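Local structure of methyl-accepting chemotaxis protein (Vibrio parahaemolyticus, 4EXO) at residues Pro31-Asp36 / Leu131-Trp136; Met52-Asp57 / Leu138-Tyr143. The protein probably senses small periplasmic ligands for bacterial chemotaxis through a dimeric PAS-like Cache domain, which binds pyruvic acid. All coordinates share one frame; numbering follows the deposited sequence.

Contact 1. Residues Pro31-Asp36 / Leu131-Trp136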
ATOM      1  N   PRO A  31      13.880   4.672   1.245  1.00 28.04           N
ATOM      2  CA  PRO A  31      14.939   5.673   0.956  1.00 28.62           C
ATOM      3  C   PRO A  31      15.395   6.360   2.241  1.00 28.35           C
ATOM      4  O   PRO A  31      16.605   6.483   2.491  1.00 28.17           O
ATOM      5  CB  PRO A  31      14.220   6.692   0.068  1.00 28.77           C
ATOM      6  CG  PRO A  31      13.144   5.874  -0.620  1.00 30.87           C
ATOM      7  CD  PRO A  31      12.668   4.909   0.431  1.00 27.23           C
ATOM      8  N   LEU A  32      14.430   6.733   3.087  1.00 27.25           N
ATOM      9  CA  LEU A  32      14.732   7.346   4.384  1.00 26.26           C
ATOM     10  C   LEU A  32      15.427   6.405   5.371  1.00 26.28           C
ATOM     11  O   LEU A  32      16.428   6.785   6.015  1.00 26.36           O
ATOM     12  CB  LEU A  32      13.447   7.894   5.000  1.00 26.29           C
ATOM     13  CG  LEU A  32      12.778   9.098   4.349  1.00 26.15           C
ATOM     14  CD1 LEU A  32      11.330   9.256   4.873  1.00 27.04           C
ATOM     15  CD2 LEU A  32      13.555  10.390   4.572  1.00 27.43           C
ATOM     16  N   TYR A  33      14.901   5.191   5.500  1.00 25.30           N
ATOM     17  CA  TYR A  33      15.433   4.182   6.402  1.00 26.18           C
ATOM     18  C   TYR A  33      16.885   3.861   6.038  1.00 27.97           C
ATOM     19  O   TYR A  33      17.745   3.850   6.915  1.00 27.73           O
ATOM     20  CB  TYR A  33      14.593   2.909   6.289  1.00 25.35           C
ATOM     21  CG  TYR A  33      14.849   1.828   7.331  1.00 25.29           C
ATOM     22  CD1 TYR A  33      14.483   2.017   8.678  1.00 23.78           C
ATOM     23  CD2 TYR A  33      15.377   0.586   6.956  1.00 25.34           C
ATOM     24  CE1 TYR A  33      14.678   1.012   9.639  1.00 25.07           C
ATOM     25  CE2 TYR A  33      15.583  -0.433   7.917  1.00 26.14           C
ATOM     26  CZ  TYR A  33      15.219  -0.203   9.254  1.00 25.94           C
ATOM     27  OH  TYR A  33      15.393  -1.214  10.181  1.00 26.58           O
ATOM     28  N   ASP A  34      17.121   3.590   4.752  1.00 29.24           N
ATOM     29  CA  ASP A  34      18.442   3.209   4.258  1.00 31.82           C
ATOM     30  C   ASP A  34      19.493   4.321   4.454  1.00 32.76           C
ATOM     31  O   ASP A  34      20.632   4.019   4.812  1.00 34.01           O
ATOM     32  CB  ASP A  34      18.381   2.748   2.793  1.00 31.07           C
ATOM     33  CG  ASP A  34      17.735   1.372   2.631  1.00 33.37           C
ATOM     34  OD1 ASP A  34      17.499   0.663   3.630  1.00 35.66           O
ATOM     35  OD2 ASP A  34      17.451   0.972   1.491  1.00 35.61           O
ATOM     36  N   SER A  35      19.105   5.580   4.226  1.00 32.80           N
ATOM     37  CA  SER A  35      20.002   6.731   4.352  1.00 33.72           C
ATOM     38  C   SER A  35      20.059   7.384   5.739  1.00 34.21           C
ATOM     39  O   SER A  35      20.709   8.426   5.913  1.00 33.67           O
ATOM     40  CB  SER A  35      19.631   7.809   3.325  1.00 33.78           C
ATOM     41  OG  SER A  35      18.401   8.437   3.653  1.00 32.99           O
ATOM     42  N   ASP A  36      19.373   6.792   6.712  1.00 33.85           N
ATOM     43  CA  ASP A  36      19.279   7.382   8.030  1.00 34.93           C
ATOM     44  C   ASP A  36      20.650   7.432   8.721  1.00 36.60           C
ATOM     45  O   ASP A  36      21.445   6.487   8.607  1.00 36.72           O
ATOM     46  CB  ASP A  36      18.322   6.564   8.890  1.00 34.09           C
ATOM     47  CG  ASP A  36      18.154   7.135  10.270  1.00 34.27           C
ATOM     48  OD1 ASP A  36      17.575   8.233  10.384  1.00 32.37           O
ATOM     49  OD2 ASP A  36      18.604   6.488  11.248  1.00 34.05           O
ATOM     50  N   LEU A 131      11.580  -3.478  12.413  1.00 20.91           N
ATOM     51  CA  LEU A 131      12.552  -2.650  11.705  1.00 22.38           C
ATOM     52  C   LEU A 131      13.694  -2.310  12.669  1.00 22.56           C
ATOM     53  O   LEU A 131      13.641  -1.322  13.425  1.00 22.17           O
ATOM     54  CB  LEU A 131      11.891  -1.363  11.198  1.00 23.00           C
ATOM     55  CG  LEU A 131      10.805  -1.523  10.128  1.00 26.58           C
ATOM     56  CD1 LEU A 131      10.226  -0.141   9.823  1.00 26.68           C
ATOM     57  CD2 LEU A 131      11.392  -2.140   8.859  1.00 30.45           C
ATOM     58  N   GLN A 132      14.711  -3.160  12.681  1.00 22.47           N
ATOM     59  CA  GLN A 132      15.633  -3.154  13.822  1.00 23.55           C
ATOM     60  C   GLN A 132      16.458  -1.867  13.982  1.00 23.86           C
ATOM     61  O   GLN A 132      16.809  -1.493  15.111  1.00 23.79           O
ATOM     62  CB  GLN A 132      16.544  -4.388  13.762  1.00 22.93           C
ATOM     63  CG  GLN A 132      17.383  -4.451  12.498  1.00 25.54           C
ATOM     64  CD  GLN A 132      18.735  -3.728  12.648  1.00 30.36           C
ATOM     65  OE1 GLN A 132      19.128  -3.298  13.758  1.00 24.59           O
ATOM     66  NE2 GLN A 132      19.435  -3.573  11.524  1.00 32.04           N
ATOM     67  N   LYS A 133      16.755  -1.183  12.873  1.00 24.16           N
ATOM     68  CA  LYS A 133      17.610   0.019  12.902  1.00 25.10           C
ATOM     69  C   LYS A 133      17.011   1.095  13.781  1.00 24.68           C
ATOM     70  O   LYS A 133      17.724   1.778  14.508  1.00 22.72           O
ATOM     71  CB  LYS A 133      17.805   0.581  11.497  1.00 26.59           C
ATOM     72  CG  LYS A 133      18.785   1.764  11.445  1.00 32.61           C
ATOM     73  CD  LYS A 133      18.947   2.333  10.015  1.00 38.32           C
ATOM     74  CE  LYS A 133      19.381   1.300   9.015  1.00 41.03           C
ATOM     75  NZ  LYS A 133      19.715   2.022   7.721  1.00 44.50           N
ATOM     76  N   TRP A 134      15.680   1.210  13.727  1.00 23.52           N
ATOM     77  CA  TRP A 134      14.937   2.150  14.556  1.00 23.19           C
ATOM     78  C   TRP A 134      14.247   1.561  15.802  1.00 23.11           C
ATOM     79  O   TRP A 134      13.622   2.316  16.562  1.00 23.10           O
ATOM     80  CB  TRP A 134      13.906   2.849  13.669  1.00 22.73           C
ATOM     81  CG  TRP A 134      14.549   3.773  12.703  1.00 23.59           C
ATOM     82  CD1 TRP A 134      15.856   4.205  12.712  1.00 25.56           C
ATOM     83  CD2 TRP A 134      13.922   4.413  11.605  1.00 23.98           C
ATOM     84  NE1 TRP A 134      16.076   5.070  11.664  1.00 25.75           N
ATOM     85  CE2 TRP A 134      14.899   5.215  10.971  1.00 25.47           C
ATOM     86  CE3 TRP A 134      12.625   4.382  11.082  1.00 23.59           C
ATOM     87  CZ2 TRP A 134      14.611   5.992   9.844  1.00 27.33           C
ATOM     88  CZ3 TRP A 134      12.345   5.154   9.959  1.00 25.56           C
ATOM     89  CH2 TRP A 134      13.329   5.940   9.353  1.00 26.86           C
ATOM     90  N   ASP A 135      14.392   0.250  16.017  1.00 22.11           N
ATOM     91  CA  ASP A 135      13.658  -0.517  17.020  1.00 22.28           C
ATOM     92  C   ASP A 135      12.154  -0.198  16.892  1.00 22.44           C
ATOM     93  O   ASP A 135      11.508   0.144  17.886  1.00 23.51           O
ATOM     94  CB  ASP A 135      14.149  -0.205  18.455  1.00 22.32           C
ATOM     95  CG  ASP A 135      13.580  -1.139  19.496  1.00 23.39           C
ATOM     96  OD1 ASP A 135      13.428  -2.351  19.210  1.00 26.84           O
ATOM     97  OD2 ASP A 135      13.279  -0.669  20.638  1.00 23.13           O
ATOM     98  N   TRP A 136      11.620  -0.266  15.674  1.00 20.70           N
ATOM     99  CA  TRP A 136      10.176  -0.116  15.470  1.00 19.72           C
ATOM    100  C   TRP A 136       9.569  -1.452  15.120  1.00 20.14           C
ATOM    101  O   TRP A 136       9.980  -2.100  14.147  1.00 21.13           O
ATOM    102  CB  TRP A 136       9.836   0.876  14.361  1.00 19.72           C
ATOM    103  CG  TRP A 136      10.047   2.330  14.697  1.00 20.06           C
ATOM    104  CD1 TRP A 136      10.479   2.866  15.884  1.00 20.92           C
ATOM    105  CD2 TRP A 136       9.811   3.432  13.819  1.00 21.90           C
ATOM    106  NE1 TRP A 136      10.532   4.243  15.789  1.00 21.91           N
ATOM    107  CE2 TRP A 136      10.147   4.610  14.521  1.00 23.36           C
ATOM    108  CE3 TRP A 136       9.349   3.538  12.500  1.00 21.49           C
ATOM    109  CZ2 TRP A 136       9.997   5.885  13.955  1.00 22.19           C
ATOM    110  CZ3 TRP A 136       9.238   4.806  11.925  1.00 22.28           C
ATOM    111  CH2 TRP A 136       9.558   5.952  12.650  1.00 22.93           C
TER
HETATM  112  O   HOH W   1      19.160   0.031   5.865  1.00 49.65           O
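Tyr-33, near the end of helix 30-34, reaches into the connection between strands 120-131 and 136-143. That connection ends in a G1 beta bulge, in which Asp-135 and Trp-136 stand opposite the single residue Leu-131. From Tyr-33 CB the chain turns CG anti to the backbone N (chi1 -170°). The ring then meets Trp-134 edge-to-face. Tyr-33 CD1 sits over the centre of the indole, 3.8 Å from Trp-134 CD2, and the planes lie at 82°. Further out, Tyr-33 CE1 touches Leu-131 CB and Lys-133 CB. Tyr-33 CZ packs at 3.5 Å on Lys-133 CB. At the tip, Tyr-33 OH accepts a hydrogen bond from Lys-133 N at 3.0 Å.

The lysine chain runs past the ring in the opposite direction and bends at chi3 (-56°). Lys-133 NZ lies over the Tyr-33 face in a cation-pi contact, 4.9 Å from the ring centroid. It also donates to Tyr-33 O at 2.8 Å, near the helix end. A water bridges Lys-133 NZ to Asp-34 OD1; the other carboxylate oxygen of Asp-34 pairs with Lys-30.

At the indole edge, Trp-134 NE1 donates to Asp-36 OD2 at 2.9 Å. The N-H points almost straight at the oxygen, which it meets from above the carboxylate plane. Asp-36 also accepts from Gly-39, Ser-40 and Asn-41, so the following loop holds its carboxylate too. The indole thus uses its face for Tyr-33 and its N-H for Asp-36. The ammonium of Lys-133 is probably stabilised by the carbonyl, the ring and the nearby carboxylates.

Contact 2. Residues Met52-Asp57 / Leu138-Tyr143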
HETATM    1  N   MSE A  52      -0.656   7.308   5.388  1.00 20.48           N
HETATM    2  CA  MSE A  52      -1.113   6.187   4.562  1.00 21.05           C
HETATM    3  C   MSE A  52      -2.400   5.484   5.009  1.00 21.66           C
HETATM    4  O   MSE A  52      -2.617   5.205   6.214  1.00 21.69           O
HETATM    5  CB  MSE A  52       0.012   5.133   4.403  1.00 20.73           C
HETATM    6  CG  MSE A  52       1.141   5.673   3.547  1.00 21.97           C
HETATM    7 SE   MSE A  52       2.726   4.546   3.556  0.70 26.08          SE
HETATM    8  CE  MSE A  52       2.020   3.222   2.414  1.00 24.73           C
ATOM      9  N   ARG A  53      -3.256   5.188   4.029  1.00 20.92           N
ATOM     10  CA  ARG A  53      -4.460   4.373   4.288  1.00 20.36           C
ATOM     11  C   ARG A  53      -4.679   3.387   3.164  1.00 21.14           C
ATOM     12  O   ARG A  53      -4.467   3.743   1.994  1.00 21.28           O
ATOM     13  CB  ARG A  53      -5.719   5.272   4.374  1.00 20.34           C
ATOM     14  CG  ARG A  53      -5.656   6.333   5.464  1.00 20.22           C
ATOM     15  CD  ARG A  53      -5.930   5.711   6.861  1.00 21.29           C
ATOM     16  NE  ARG A  53      -6.050   6.775   7.870  1.00 21.42           N
ATOM     17  CZ  ARG A  53      -5.026   7.487   8.338  1.00 22.94           C
ATOM     18  NH1 ARG A  53      -3.771   7.237   7.923  1.00 19.74           N
ATOM     19  NH2 ARG A  53      -5.248   8.422   9.268  1.00 22.11           N
ATOM     20  N   PHE A  54      -5.126   2.169   3.488  1.00 20.47           N
ATOM     21  CA  PHE A  54      -5.680   1.296   2.447  1.00 21.75           C
ATOM     22  C   PHE A  54      -7.218   1.204   2.477  1.00 23.17           C
ATOM     23  O   PHE A  54      -7.828   0.581   1.597  1.00 23.89           O
ATOM     24  CB  PHE A  54      -5.020  -0.102   2.448  1.00 21.71           C
ATOM     25  CG  PHE A  54      -5.095  -0.846   3.790  1.00 21.68           C
ATOM     26  CD1 PHE A  54      -6.193  -1.646   4.099  1.00 22.96           C
ATOM     27  CD2 PHE A  54      -4.066  -0.753   4.708  1.00 22.31           C
ATOM     28  CE1 PHE A  54      -6.262  -2.358   5.347  1.00 23.33           C
ATOM     29  CE2 PHE A  54      -4.126  -1.475   5.966  1.00 23.76           C
ATOM     30  CZ  PHE A  54      -5.228  -2.263   6.260  1.00 20.56           C
ATOM     31  N   GLU A  55      -7.809   1.808   3.509  1.00 24.52           N
ATOM     32  CA  GLU A  55      -9.245   2.067   3.652  1.00 25.71           C
ATOM     33  C   GLU A  55      -9.363   2.912   4.925  1.00 25.23           C
ATOM     34  O   GLU A  55      -8.372   3.159   5.626  1.00 24.10           O
ATOM     35  CB  GLU A  55     -10.070   0.775   3.754  1.00 26.54           C
ATOM     36  CG  GLU A  55      -9.635  -0.153   4.914  1.00 29.36           C
ATOM     37  CD  GLU A  55     -10.478  -1.433   4.995  1.00 37.78           C
ATOM     38  OE1 GLU A  55     -11.680  -1.333   5.322  1.00 39.93           O
ATOM     39  OE2 GLU A  55      -9.935  -2.529   4.738  1.00 42.18           O
ATOM     40  N   SER A  56     -10.561   3.394   5.220  1.00 24.86           N
ATOM     41  CA  SER A  56     -10.744   4.244   6.398  1.00 24.89           C
ATOM     42  C   SER A  56     -10.222   3.601   7.688  1.00 23.40           C
ATOM     43  O   SER A  56      -9.621   4.296   8.552  1.00 23.83           O
ATOM     44  CB  SER A  56     -12.215   4.643   6.554  1.00 26.10           C
ATOM     45  OG  SER A  56     -12.526   5.628   5.571  1.00 32.75           O
ATOM     46  N   ASP A  57     -10.361   2.276   7.780  1.00 21.25           N
ATOM     47  CA  ASP A  57      -9.921   1.554   8.987  1.00 20.77           C
ATOM     48  C   ASP A  57      -8.528   0.932   8.830  1.00 19.57           C
ATOM     49  O   ASP A  57      -8.130   0.127   9.650  1.00 18.55           O
ATOM     50  CB  ASP A  57     -10.915   0.438   9.294  1.00 20.43           C
ATOM     51  CG  ASP A  57     -12.254   0.984   9.800  1.00 22.25           C
ATOM     52  OD1 ASP A  57     -12.232   1.903  10.635  1.00 22.60           O
ATOM     53  OD2 ASP A  57     -13.311   0.485   9.369  1.00 23.14           O
ATOM     54  N   LEU A 138       6.506  -2.160  13.525  1.00 17.78           N
ATOM     55  CA  LEU A 138       5.562  -1.414  12.662  1.00 17.74           C
ATOM     56  C   LEU A 138       4.411  -2.362  12.328  1.00 17.49           C
ATOM     57  O   LEU A 138       4.663  -3.465  11.866  1.00 18.24           O
ATOM     58  CB  LEU A 138       6.266  -0.997  11.370  1.00 16.94           C
ATOM     59  CG  LEU A 138       5.432  -0.279  10.285  1.00 17.73           C
ATOM     60  CD1 LEU A 138       4.895   1.067  10.832  1.00 15.76           C
ATOM     61  CD2 LEU A 138       6.248  -0.044   8.997  1.00 18.09           C
ATOM     62  N   GLY A 139       3.170  -1.917  12.522  1.00 17.20           N
ATOM     63  CA  GLY A 139       2.016  -2.809  12.381  1.00 17.37           C
ATOM     64  C   GLY A 139       0.835  -2.173  11.669  1.00 17.73           C
ATOM     65  O   GLY A 139       0.756  -0.954  11.573  1.00 17.29           O
ATOM     66  N   THR A 140      -0.074  -3.009  11.182  1.00 18.20           N
ATOM     67  CA  THR A 140      -1.350  -2.555  10.677  1.00 18.87           C
ATOM     68  C   THR A 140      -2.323  -3.703  10.957  1.00 19.59           C
ATOM     69  O   THR A 140      -1.992  -4.633  11.716  1.00 18.97           O
ATOM     70  CB  THR A 140      -1.293  -2.163   9.153  1.00 19.88           C
ATOM     71  OG1 THR A 140      -2.605  -1.692   8.756  1.00 21.04           O
ATOM     72  CG2 THR A 140      -0.932  -3.363   8.275  1.00 20.65           C
ATOM     73  N   GLY A 141      -3.522  -3.664  10.391  1.00 19.52           N
ATOM     74  CA  GLY A 141      -4.501  -4.721  10.706  1.00 18.42           C
ATOM     75  C   GLY A 141      -5.753  -4.605   9.871  1.00 19.52           C
ATOM     76  O   GLY A 141      -5.965  -3.594   9.189  1.00 18.80           O
ATOM     77  N   ILE A 142      -6.554  -5.668   9.888  1.00 19.35           N
ATOM     78  CA  ILE A 142      -7.884  -5.670   9.258  0.50 19.71           C
ATOM     79  C   ILE A 142      -8.920  -5.998  10.341  1.00 20.33           C
ATOM     80  O   ILE A 142      -8.648  -6.827  11.227  1.00 19.57           O
ATOM     81  CB  ILE A 142      -7.932  -6.685   8.098  0.50 19.20           C
ATOM     82  CG1 ILE A 142      -6.946  -6.258   7.004  0.50 19.11           C
ATOM     83  CG2 ILE A 142      -9.334  -6.835   7.526  0.50 19.00           C
ATOM     84  CD1 ILE A 142      -6.903  -7.185   5.830  0.50 17.84           C
ATOM     85  N   TYR A 143     -10.095  -5.376  10.285  1.00 20.74           N
ATOM     86  CA  TYR A 143     -11.113  -5.648  11.321  1.00 23.10           C
ATOM     87  C   TYR A 143     -11.955  -6.855  10.917  1.00 26.20           C
ATOM     88  O   TYR A 143     -12.284  -7.025   9.755  1.00 26.57           O
ATOM     89  CB  TYR A 143     -11.951  -4.391  11.612  1.00 22.45           C
ATOM     90  CG  TYR A 143     -11.082  -3.351  12.322  1.00 22.14           C
ATOM     91  CD1 TYR A 143     -11.055  -3.284  13.727  1.00 20.23           C
ATOM     92  CD2 TYR A 143     -10.259  -2.485  11.609  1.00 20.37           C
ATOM     93  CE1 TYR A 143     -10.244  -2.377  14.389  1.00 18.98           C
ATOM     94  CE2 TYR A 143      -9.435  -1.569  12.265  1.00 19.39           C
ATOM     95  CZ  TYR A 143      -9.434  -1.514  13.644  1.00 18.83           C
ATOM     96  OH  TYR A 143      -8.627  -0.604  14.302  1.00 18.02           O
TER
HETATM   97  O   HOH W   2      -5.694  -0.981  10.223  1.00 20.49           O
HETATM   98  O   HOH W   3      -8.530  -2.530   8.117  1.00 45.35           O
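Phe-54 lies against strand 136-143, the middle strand of the five-stranded antiparallel sheet in this PAS-like Cache domain. Its segment belongs to the loop between helix 42-51 and strand 61-63. The tight part is the rim of the Phe-54 ring. Phe-54 CE2 comes to 3.2 Å from Thr-140 OG1, and Phe-54 CZ to 3.3 Å from Gly-141 O. Both oxygens lie in the ring plane, facing its edge. Thr-140 OG1 has its polar partner in Tyr-59. The Phe-54 ring also stacks with Tyr-21, and Met-24 of the second subunit packs on it.

The Asp-57 end is looser and hydrated. Asp-57 O and Gly-141 O are 4.3 Å apart, and two waters span them. Each water donates to both carbonyls, though one bond to Asp-57 O is weak. Next to them Asp-57 CB touches the Tyr-143 ring. The carboxylate of Asp-57 is held by Thr-117. Tyr-143 OH hydrogen-bonds to His-114 O and to the pocket residues Tyr-59 and Lys-124. The Tyr-143 side chain is about 5 Å from the bound pyruvic acid. Asp-57 O lies at the edge of the Tyr-143 ring, near its plane, 3.4 Å from Tyr-143 CE2.

In the fold
Contact 1 is partly buried and lies at one end of the domain, its centre about 17 Å from the centre of the chain. Contact 2 is fully buried, its centre about 8 Å from that point. Both involve the strand pair 120-131 and 136-143: contact 1 uses the connection between them, contact 2 the second strand. Helix 42-51 lies near contact 1, and the loop of contact 2 follows it. Direct hydrogen bonds and a cation-pi contact join the outer pair of segments. Ring edges and bridging waters join the inner pair, beside the pyruvic acid pocket. Leu-131 CD1 and Leu-138 CD2 pack together at 4.1 Å, connecting the two contacts.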